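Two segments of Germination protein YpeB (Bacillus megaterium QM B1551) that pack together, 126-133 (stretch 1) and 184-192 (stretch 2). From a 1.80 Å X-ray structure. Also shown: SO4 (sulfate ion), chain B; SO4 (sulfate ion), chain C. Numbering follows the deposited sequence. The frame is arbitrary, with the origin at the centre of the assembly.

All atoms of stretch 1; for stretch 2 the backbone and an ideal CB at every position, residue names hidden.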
# COMPACT_ATOMS: atom_id res chain seq x y z
N SER A 126 11.89 2.45 14.58
CA SER A 126 12.16 3.84 14.95
C SER A 126 11.42 4.86 14.07
O SER A 126 11.58 6.07 14.26
CB SER A 126 13.68 4.11 14.91
OG SER A 126 14.19 4.12 13.58
N GLY A 127 10.59 4.40 13.14
CA GLY A 127 9.71 5.32 12.44
C GLY A 127 10.19 5.69 11.05
O GLY A 127 9.56 6.52 10.38
N VAL A 128 11.26 5.05 10.58
CA VAL A 128 11.73 5.32 9.20
C VAL A 128 10.71 4.74 8.19
O VAL A 128 10.30 3.58 8.30
CB VAL A 128 13.12 4.72 8.94
CG1 VAL A 128 13.58 5.07 7.51
CG2 VAL A 128 14.15 5.24 9.97
N ARG A 129 10.30 5.55 7.21
CA ARG A 129 9.31 5.11 6.21
C ARG A 129 9.99 4.43 5.03
O ARG A 129 10.83 5.03 4.37
CB ARG A 129 8.48 6.29 5.73
CG ARG A 129 7.49 6.71 6.81
CD ARG A 129 6.83 8.06 6.62
NE ARG A 129 6.19 8.44 7.88
CZ ARG A 129 5.34 9.45 8.02
NH1 ARG A 129 5.02 10.21 6.98
NH2 ARG A 129 4.82 9.71 9.21
N ILE A 130 9.64 3.17 4.79
CA ILE A 130 10.29 2.39 3.74
C ILE A 130 9.36 2.37 2.53
O ILE A 130 8.50 1.50 2.40
CB ILE A 130 10.59 0.95 4.18
CG1 ILE A 130 11.27 0.89 5.55
CG2 ILE A 130 11.38 0.21 3.12
CD1 ILE A 130 12.61 1.57 5.61
N TYR A 131 9.51 3.36 1.66
CA TYR A 131 8.59 3.50 0.54
C TYR A 131 8.54 2.31 -0.45
O TYR A 131 7.46 2.03 -0.97
CB TYR A 131 8.88 4.82 -0.20
CG TYR A 131 8.24 5.99 0.52
CD1 TYR A 131 8.86 6.59 1.60
CD2 TYR A 131 7.01 6.48 0.11
CE1 TYR A 131 8.27 7.65 2.27
CE2 TYR A 131 6.42 7.53 0.75
CZ TYR A 131 7.02 8.10 1.82
OH TYR A 131 6.38 9.14 2.45
N PRO A 132 9.66 1.59 -0.68
CA PRO A 132 9.57 0.39 -1.53
C PRO A 132 8.63 -0.71 -0.99
O PRO A 132 8.09 -1.48 -1.78
CB PRO A 132 11.01 -0.12 -1.56
CG PRO A 132 11.85 1.10 -1.33
CD PRO A 132 11.06 1.92 -0.36
N ASP A 133 8.47 -0.77 0.32
CA ASP A 133 7.69 -1.82 0.97
C ASP A 133 6.24 -1.37 1.16
O ASP A 133 5.83 -0.94 2.25
CB ASP A 133 8.33 -2.18 2.32
CG ASP A 133 9.73 -2.80 2.15
OD1 ASP A 133 10.29 -2.71 1.03
OD2 ASP A 133 10.27 -3.35 3.13
N UNK A 184 5.50 21.29 7.18
CA UNK A 184 4.53 20.91 8.20
C UNK A 184 4.99 19.65 8.94
O UNK A 184 4.60 19.42 10.09
CB UNK A 184 3.15 20.69 7.57
N UNK A 185 5.83 18.86 8.30
CA UNK A 185 6.25 17.58 8.87
C UNK A 185 7.59 17.12 8.29
O UNK A 185 7.87 17.34 7.12
CB UNK A 185 5.18 16.52 8.62
N UNK A 186 8.40 16.46 9.12
CA UNK A 186 9.66 15.86 8.65
C UNK A 186 9.89 14.50 9.28
O UNK A 186 9.74 14.35 10.49
CB UNK A 186 10.84 16.78 8.96
N UNK A 187 10.31 13.52 8.48
CA UNK A 187 10.65 12.17 8.94
C UNK A 187 11.84 11.63 8.15
O UNK A 187 12.16 12.16 7.10
CB UNK A 187 9.45 11.23 8.80
N UNK A 188 12.47 10.56 8.63
CA UNK A 188 13.45 9.84 7.78
C UNK A 188 12.75 8.81 6.90
O UNK A 188 11.71 8.26 7.27
CB UNK A 188 14.51 9.15 8.64
N UNK A 189 13.30 8.56 5.72
CA UNK A 189 12.64 7.66 4.77
C UNK A 189 13.66 7.01 3.85
O UNK A 189 14.74 7.58 3.61
CB UNK A 189 11.60 8.42 3.95
N UNK A 190 13.35 5.80 3.40
CA UNK A 190 14.12 5.12 2.37
C UNK A 190 13.31 5.11 1.08
O UNK A 190 12.15 4.71 1.08
CB UNK A 190 14.48 3.70 2.80
N UNK A 191 13.91 5.59 -0.01
CA UNK A 191 13.28 5.49 -1.31
C UNK A 191 14.35 4.99 -2.27
O UNK A 191 15.54 4.89 -1.90
CB UNK A 191 12.68 6.83 -1.76
N UNK A 192 13.94 4.70 -3.50
CA UNK A 192 14.94 4.56 -4.55
C UNK A 192 15.30 5.92 -5.11
O UNK A 192 14.49 6.85 -5.06
CB UNK A 192 14.44 3.64 -5.66
S SO4 B . 15.43 0.86 12.91
O1 SO4 B . 15.41 -0.33 12.06
O2 SO4 B . 14.80 1.98 12.21
O3 SO4 B . 14.70 0.57 14.14
O4 SO4 B . 16.80 1.22 13.23
S SO4 C . 5.03 8.72 14.12
O1 SO4 C . 5.19 7.42 13.48
O2 SO4 C . 4.62 9.71 13.13
O3 SO4 C . 6.29 9.14 14.74
O4 SO4 C . 3.98 8.62 15.14

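Stretch 2 is an extended strand, and near its middle it runs parallel to stretch 1. At position 184 the CB has nothing of stretch 1 within reach, so this contact sets no preference; the residue is Met184.

Position 185 points its CA-to-CB bond toward stretch 1, yet no atom there comes close. What lies farther along is the guanidinium of Arg129, so a long acidic or polar chain would suit. Glu185 extends with chi1 and chi2 both t, and its OE2 lies 3.5 Å from Arg129 NH2, a salt bridge with a weak hydrogen bond. Position 186 points away and is left free by stretch 1; it is Glu186.

At 187 the ideal CB sits 4.4 Å from Arg129 NE and 5.0 Å from Gly127 O. An acid would answer the charge, and a polar or long aliphatic chain could lie against the guanidinium. The deposited residue is Arg187, a like charge: its CG covers one face of the Arg129 guanidinium, and its NE comes within 4.0 Å of Arg129 NH2. Anions accompany the crowded charges. Glu185 OE2 is 3.4 Å from Arg187 NH2, a salt bridge of charges alone, while sulfate (chain C) O2 accepts a hydrogen bond from Arg187 NH2 at 3.0 Å.

Position 188 points sideways, its CB 4.1 Å from Val128 CG2, so several aliphatic residues would fit. Leu188 takes the place, resting its CB on that methyl. Its backbone O accepts from Arg129 N at 3.1 Å, a bond that asks nothing of the side chain.

Position 189 pairs with Arg129 as a parallel bridge, CB on the same face as that side chain. The ideal CB is already 3.5 Å from Arg129 O and 3.8 Å from Tyr131 CE1, which favours a small residue. Ala189 leaves its methyl at the edge of the tyrosine ring.

Position 190 pairs with Ile130 and turns to the other face, where the CB lies 4.0 Å from Ile130 CD1 and 5.0 Å from Pro132 CD, in a different direction. Branched or longer aliphatics would suit. Ile190 brings its CD1 to 3.5 Å from Ile130 CD1. Its backbone bonds to the residues before and after Ile130: Ile190 N donates to Arg129 O at 2.8 Å, and Ile190 O accepts from Tyr131 N at 3.0 Å.

At 191 the CB points sideways, 4.6 Å from Tyr131 CB; a modest apolar group would do. Ile191 sets CG2 3.8 Å from Tyr131 CD1, while its other branch leads away. At 192 the CB points sideways with no atom of stretch 1 within 5.5 Å, so many side chains would do; Thr192 only skirts the end of the contact, its CG2 4.6 Å from Pro132 CG.

Stretch 2, residues 184-192: MEERLAIIT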
# COMPACT_ATOMS: atom_id res chain seq x y z
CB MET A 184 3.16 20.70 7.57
CG MET A 184 2.60 21.98 6.95
SD MET A 184 1.36 21.68 5.67
CE MET A 184 0.77 20.04 6.10
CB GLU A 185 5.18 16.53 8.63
CG GLU A 185 5.51 15.18 9.23
CD GLU A 185 4.28 14.37 9.56
OE1 GLU A 185 3.22 14.97 9.83
OE2 GLU A 185 4.38 13.12 9.57
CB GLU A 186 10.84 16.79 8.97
CG GLU A 186 12.23 16.20 8.64
CD GLU A 186 12.75 15.24 9.71
OE1 GLU A 186 12.57 15.53 10.91
OE2 GLU A 186 13.32 14.19 9.35
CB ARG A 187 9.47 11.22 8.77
CG ARG A 187 8.23 11.57 9.60
CD ARG A 187 8.46 11.41 11.11
NE ARG A 187 7.20 11.51 11.84
CZ ARG A 187 6.59 12.65 12.15
NH1 ARG A 187 7.14 13.81 11.82
NH2 ARG A 187 5.43 12.62 12.81
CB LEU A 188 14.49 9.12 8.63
CG LEU A 188 15.64 9.95 9.18
CD1 LEU A 188 16.37 9.14 10.23
CD2 LEU A 188 16.63 10.31 8.05
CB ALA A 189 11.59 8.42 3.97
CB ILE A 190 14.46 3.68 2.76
CG1 ILE A 190 15.47 3.66 3.90
CG2 ILE A 190 14.98 2.90 1.55
CD1 ILE A 190 15.78 2.28 4.40
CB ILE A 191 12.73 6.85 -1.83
CG1 ILE A 191 13.88 7.84 -2.05
CG2 ILE A 191 11.64 7.41 -0.92
CD1 ILE A 191 13.47 9.13 -2.77
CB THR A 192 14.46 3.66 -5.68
OG1 THR A 192 13.27 4.22 -6.23
CG2 THR A 192 14.17 2.25 -5.14
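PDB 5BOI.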